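Side-chain contacts in proteasome assembly chaperone family protein (Pyrococcus furiosus DSM 3638, PDB 3WZ2), which is an archaeal homolog of proteasome-assembly chaperones, called PbaA, and probably acts in proteasome assembly or activation: residues L163-E166 against A167-G171; V197-M201 against L202-V206. All blocks are in the same frame, centred on the assembly; numbering follows the deposited sequence.

Interaction 1 of 2, residues L163-E166 against A167-G171; sequences LLWE and ASRAG
Trp165 lays its indole over the aliphatic part of Arg169, one helical turn further on. CG of Arg169 sits over one face of the five-membered ring, 4.0 Å from its centroid, as a CH-pi contact, and lies 3.7 Å from Trp165 CE2. The indole reaches this place because its CG stands anti to the backbone N (chi1 171°). The Arg169 chain bends at chi2 and chi3, which folds its guanidinium back toward the six-membered ring. The two planes are 30° apart. CZ of Arg169 is 5.4 Å from that ring's centroid, so any cation-pi attraction is weak at most. The same pair is tied along the backbone: Arg169 N gives a nearly straight bond of 2.9 Å to Trp165 O. Ala167 N bonds to Leu163 O, and Ala170 N to Glu166 O. Tyr51 of the second subunit meets the Trp165 ring edge-to-face, so the indole belongs to a subunit contact. Glu166 turns to another helix and forms a salt bridge with Lys99. Gly171, with positive phi, is the C' residue of the Schellman motif that ends helix 158-169.

Interaction 2 of 2, residues V197-M201 against L202-V206; sequences VLNKM and LGLNV
The backbone leaves helix 188-202 at Gly203, whose phi is positive, and the chain then turns back beside the last helical turn, so that Leu204 CA comes 4.8 Å from Asn199 CA. Asn199 O accepts two backbone donors there. The bond from Leu204 N is 3.0 Å long and lies on a lone pair in the carbonyl plane, while that from Gly203 N is weak. Leu202 N still makes the regular helical bond to Leu198 O.

The Asn199 side chain carries the turn further. Its CG is anti to the backbone N (chi1 -151°), which sends the amide across to the departing loop. OD1 of Asn199 receives Val206 N at 3.0 Å. The N-H points almost straight at the oxygen (165°), but the donor is tilted 29° from the plane of the amide carbonyl. Asn199 OD1 also rests against Leu204 CB at 3.1 Å, and Asn199 ND2 lies 2.9 Å from Leu204 O. This is a helix C-terminus with a glycine of positive phi, its exit bound by a side chain from the last turn. With alanine in place of Asn199, Val206 N is likely to lose this acceptor, and residues 204-206 could shift from the helix.

On the sheet-facing side, Leu202 CD1 meets Leu198 CD1 at 3.9 Å, the two side chains crossing at an angle. Both leucines also touch Ile114 of strand 112-120. Leu202 CD2 lies 4.1 Å from Met201 CG, the two side chains lying alongside each other and pointing the same way. Leu204 and Val206 pack on Leu44, and Val206 also touches Phe39 of helix 32-43.

Interaction 1 comes first along the chain and interaction 2 follows, with strand 174-181 between their helices. Their centres are about 23 Å apart and their nearest atoms about 10 Å, so they do not touch. Each is at the C-terminal end of a helix, 158-169 for the first and 188-202 for the second. Both helices pack against strands 112-120 and 174-181 of the large mixed sheet. Alternate residues of these strands meet the two contacts, so the helices probably lie on opposite faces. Interaction 1 also meets helix 91-107 and a second subunit, and so contributes to subunit association. Interaction 2 meets helix 32-43, touches no other chain and serves packing within the chain.

Interaction 1 of 2, residues L163-E166 against A167-G171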
loop_
_atom_site.group_PDB
_atom_site.type_symbol
_atom_site.label_atom_id
_atom_site.label_comp_id
_atom_site.label_asym_id
_atom_site.label_seq_id
_atom_site.Cartn_x
_atom_site.Cartn_y
_atom_site.Cartn_z
ATOM N N LEU B 163 11.137 -16.373 16.968
ATOM C CA LEU B 163 12.371 -16.387 17.747
ATOM C C LEU B 163 12.868 -17.776 17.990
ATOM O O LEU B 163 14.056 -18.050 17.887
ATOM C CB LEU B 163 12.152 -15.763 19.112
ATOM C CG LEU B 163 13.002 -14.694 19.711
ATOM C CD1 LEU B 163 13.660 -13.907 18.618
ATOM C CD2 LEU B 163 12.236 -13.846 20.730
ATOM N N LEU B 164 11.968 -18.666 18.366
ATOM C CA LEU B 164 12.366 -20.060 18.564
ATOM C C LEU B 164 13.200 -20.519 17.368
ATOM O O LEU B 164 14.301 -21.045 17.525
ATOM C CB LEU B 164 11.134 -20.941 18.714
ATOM C CG LEU B 164 11.329 -22.446 18.769
ATOM C CD1 LEU B 164 12.154 -22.809 19.983
ATOM C CD2 LEU B 164 9.988 -23.147 18.777
ATOM N N TRP B 165 12.671 -20.292 16.168
ATOM C CA TRP B 165 13.278 -20.809 14.940
ATOM C C TRP B 165 14.572 -20.006 14.643
ATOM O O TRP B 165 15.644 -20.600 14.441
ATOM C CB TRP B 165 12.290 -20.752 13.769
ATOM C CG TRP B 165 12.946 -21.075 12.407
ATOM C CD1 TRP B 165 13.246 -20.194 11.415
ATOM C CD2 TRP B 165 13.371 -22.348 11.955
ATOM N NE1 TRP B 165 13.836 -20.841 10.375
ATOM C CE2 TRP B 165 13.941 -22.171 10.682
ATOM C CE3 TRP B 165 13.326 -23.621 12.497
ATOM C CZ2 TRP B 165 14.442 -23.232 9.928
ATOM C CZ3 TRP B 165 13.831 -24.694 11.751
ATOM C CH2 TRP B 165 14.400 -24.492 10.488
ATOM N N GLU B 166 14.467 -18.678 14.628
ATOM C CA GLU B 166 15.593 -17.856 14.171
ATOM C C GLU B 166 16.770 -17.888 15.123
ATOM O O GLU B 166 17.924 -17.996 14.689
ATOM C CB GLU B 166 15.182 -16.421 13.910
ATOM C CG GLU B 166 14.299 -16.249 12.660
ATOM C CD GLU B 166 15.000 -16.621 11.345
ATOM O OE1 GLU B 166 16.217 -16.346 11.246
ATOM O OE2 GLU B 166 14.352 -17.243 10.424
ATOM N N ALA B 167 16.479 -17.897 16.411
ATOM C CA ALA B 167 17.532 -18.044 17.391
ATOM C C ALA B 167 18.257 -19.380 17.279
ATOM O O ALA B 167 19.486 -19.451 17.340
ATOM C CB ALA B 167 16.983 -17.835 18.780
ATOM N N SER B 168 17.503 -20.439 17.090
ATOM C CA SER B 168 18.106 -21.736 16.914
ATOM C C SER B 168 18.979 -21.798 15.656
ATOM O O SER B 168 20.078 -22.317 15.688
ATOM C CB SER B 168 17.034 -22.775 16.810
ATOM O OG SER B 168 17.638 -24.038 17.032
ATOM N N ARG B 169 18.477 -21.237 14.558
ATOM C CA ARG B 169 19.227 -21.122 13.309
ATOM C C ARG B 169 20.517 -20.304 13.425
ATOM O O ARG B 169 21.441 -20.552 12.696
ATOM C CB ARG B 169 18.325 -20.543 12.197
ATOM C CG ARG B 169 17.501 -21.606 11.474
ATOM C CD ARG B 169 18.252 -22.856 11.110
ATOM N NE ARG B 169 18.170 -23.702 12.291
ATOM C CZ ARG B 169 18.936 -24.746 12.607
ATOM N NH1 ARG B 169 19.886 -25.204 11.788
ATOM N NH2 ARG B 169 18.731 -25.352 13.776
ATOM N N ALA B 170 20.590 -19.395 14.386
ATOM C CA ALA B 170 21.818 -18.734 14.712
ATOM C C ALA B 170 22.709 -19.487 15.721
ATOM O O ALA B 170 23.774 -18.987 16.067
ATOM C CB ALA B 170 21.529 -17.358 15.234
ATOM N N GLY B 171 22.344 -20.703 16.104
ATOM C CA GLY B 171 23.189 -21.529 16.958
ATOM C C GLY B 171 22.992 -21.205 18.426
ATOM O O GLY B 171 23.788 -21.613 19.247
#

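Interaction 2 of 2, residues V197-M201 against L202-V206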
loop_
_atom_site.group_PDB
_atom_site.type_symbol
_atom_site.label_atom_id
_atom_site.label_comp_id
_atom_site.label_asym_id
_atom_site.label_seq_id
_atom_site.Cartn_x
_atom_site.Cartn_y
_atom_site.Cartn_z
ATOM N N VAL B 197 7.441 -22.398 36.197
ATOM C CA VAL B 197 8.421 -23.197 35.440
ATOM C C VAL B 197 9.681 -22.414 35.148
ATOM O O VAL B 197 10.788 -22.938 35.290
ATOM C CB VAL B 197 7.840 -23.740 34.149
ATOM C CG1 VAL B 197 8.919 -24.446 33.346
ATOM C CG2 VAL B 197 6.684 -24.700 34.446
ATOM N N LEU B 198 9.531 -21.155 34.750
ATOM C CA LEU B 198 10.692 -20.322 34.491
ATOM C C LEU B 198 11.590 -20.122 35.705
ATOM O O LEU B 198 12.822 -20.118 35.616
ATOM C CB LEU B 198 10.262 -18.961 33.948
ATOM C CG LEU B 198 11.438 -18.115 33.422
ATOM C CD1 LEU B 198 11.970 -18.685 32.134
ATOM C CD2 LEU B 198 10.959 -16.704 33.204
ATOM N N ASN B 199 10.974 -19.895 36.838
ATOM C CA ASN B 199 11.671 -19.877 38.105
ATOM C C ASN B 199 12.540 -21.083 38.359
ATOM O O ASN B 199 13.682 -20.975 38.783
ATOM C CB ASN B 199 10.645 -19.834 39.214
ATOM C CG ASN B 199 11.181 -19.138 40.413
ATOM O OD1 ASN B 199 11.578 -18.002 40.275
ATOM N ND2 ASN B 199 11.226 -19.782 41.567
ATOM N N LYS B 200 12.000 -22.249 38.097
ATOM C CA LYS B 200 12.772 -23.482 38.235
ATOM C C LYS B 200 13.900 -23.578 37.255
ATOM O O LYS B 200 14.974 -24.022 37.585
ATOM C CB LYS B 200 11.847 -24.668 38.020
ATOM C CG LYS B 200 11.087 -24.831 39.319
ATOM C CD LYS B 200 9.781 -25.505 39.188
ATOM C CE LYS B 200 9.092 -25.621 40.557
ATOM N NZ LYS B 200 7.938 -26.529 40.506
ATOM N N MET B 201 13.612 -23.218 36.024
ATOM C CA MET B 201 14.591 -23.297 34.946
ATOM C C MET B 201 15.771 -22.366 35.236
ATOM O O MET B 201 16.884 -22.691 34.913
ATOM C CB MET B 201 13.890 -22.942 33.625
ATOM C CG MET B 201 14.738 -22.793 32.386
ATOM S SD MET B 201 13.676 -22.734 30.894
ATOM C CE MET B 201 14.966 -22.931 29.669
ATOM N N LEU B 202 15.522 -21.172 35.758
ATOM C CA LEU B 202 16.585 -20.203 35.882
ATOM C C LEU B 202 17.089 -20.062 37.319
ATOM O O LEU B 202 17.981 -19.276 37.577
ATOM C CB LEU B 202 16.102 -18.839 35.394
ATOM C CG LEU B 202 15.724 -18.824 33.936
ATOM C CD1 LEU B 202 15.365 -17.408 33.539
ATOM C CD2 LEU B 202 16.862 -19.346 33.075
ATOM N N GLY B 203 16.499 -20.813 38.249
ATOM C CA GLY B 203 16.911 -20.773 39.657
ATOM C C GLY B 203 16.634 -19.425 40.252
ATOM O O GLY B 203 17.487 -18.833 40.902
ATOM N N LEU B 204 15.449 -18.911 39.992
ATOM C CA LEU B 204 15.056 -17.664 40.601
ATOM C C LEU B 204 14.238 -17.896 41.852
ATOM O O LEU B 204 13.912 -19.048 42.208
ATOM C CB LEU B 204 14.331 -16.802 39.585
ATOM C CG LEU B 204 15.145 -16.510 38.336
ATOM C CD1 LEU B 204 14.304 -15.741 37.332
ATOM C CD2 LEU B 204 16.419 -15.770 38.727
ATOM N N ASN B 205 13.977 -16.813 42.568
ATOM C CA ASN B 205 13.193 -16.911 43.785
ATOM C C ASN B 205 11.961 -16.040 43.688
ATOM O O ASN B 205 11.709 -15.261 44.599
ATOM C CB ASN B 205 14.053 -16.541 45.011
ATOM C CG ASN B 205 15.203 -17.514 45.219
ATOM O OD1 ASN B 205 16.330 -17.253 44.805
ATOM N ND2 ASN B 205 14.917 -18.647 45.856
ATOM N N VAL B 206 11.195 -16.181 42.602
ATOM C CA VAL B 206 9.938 -15.464 42.458
ATOM C C VAL B 206 8.691 -16.251 42.836
ATOM O O VAL B 206 8.331 -17.244 42.218
ATOM C CB VAL B 206 9.767 -14.887 41.030
ATOM C CG1 VAL B 206 8.546 -13.970 40.939
ATOM C CG2 VAL B 206 11.003 -14.091 40.690
#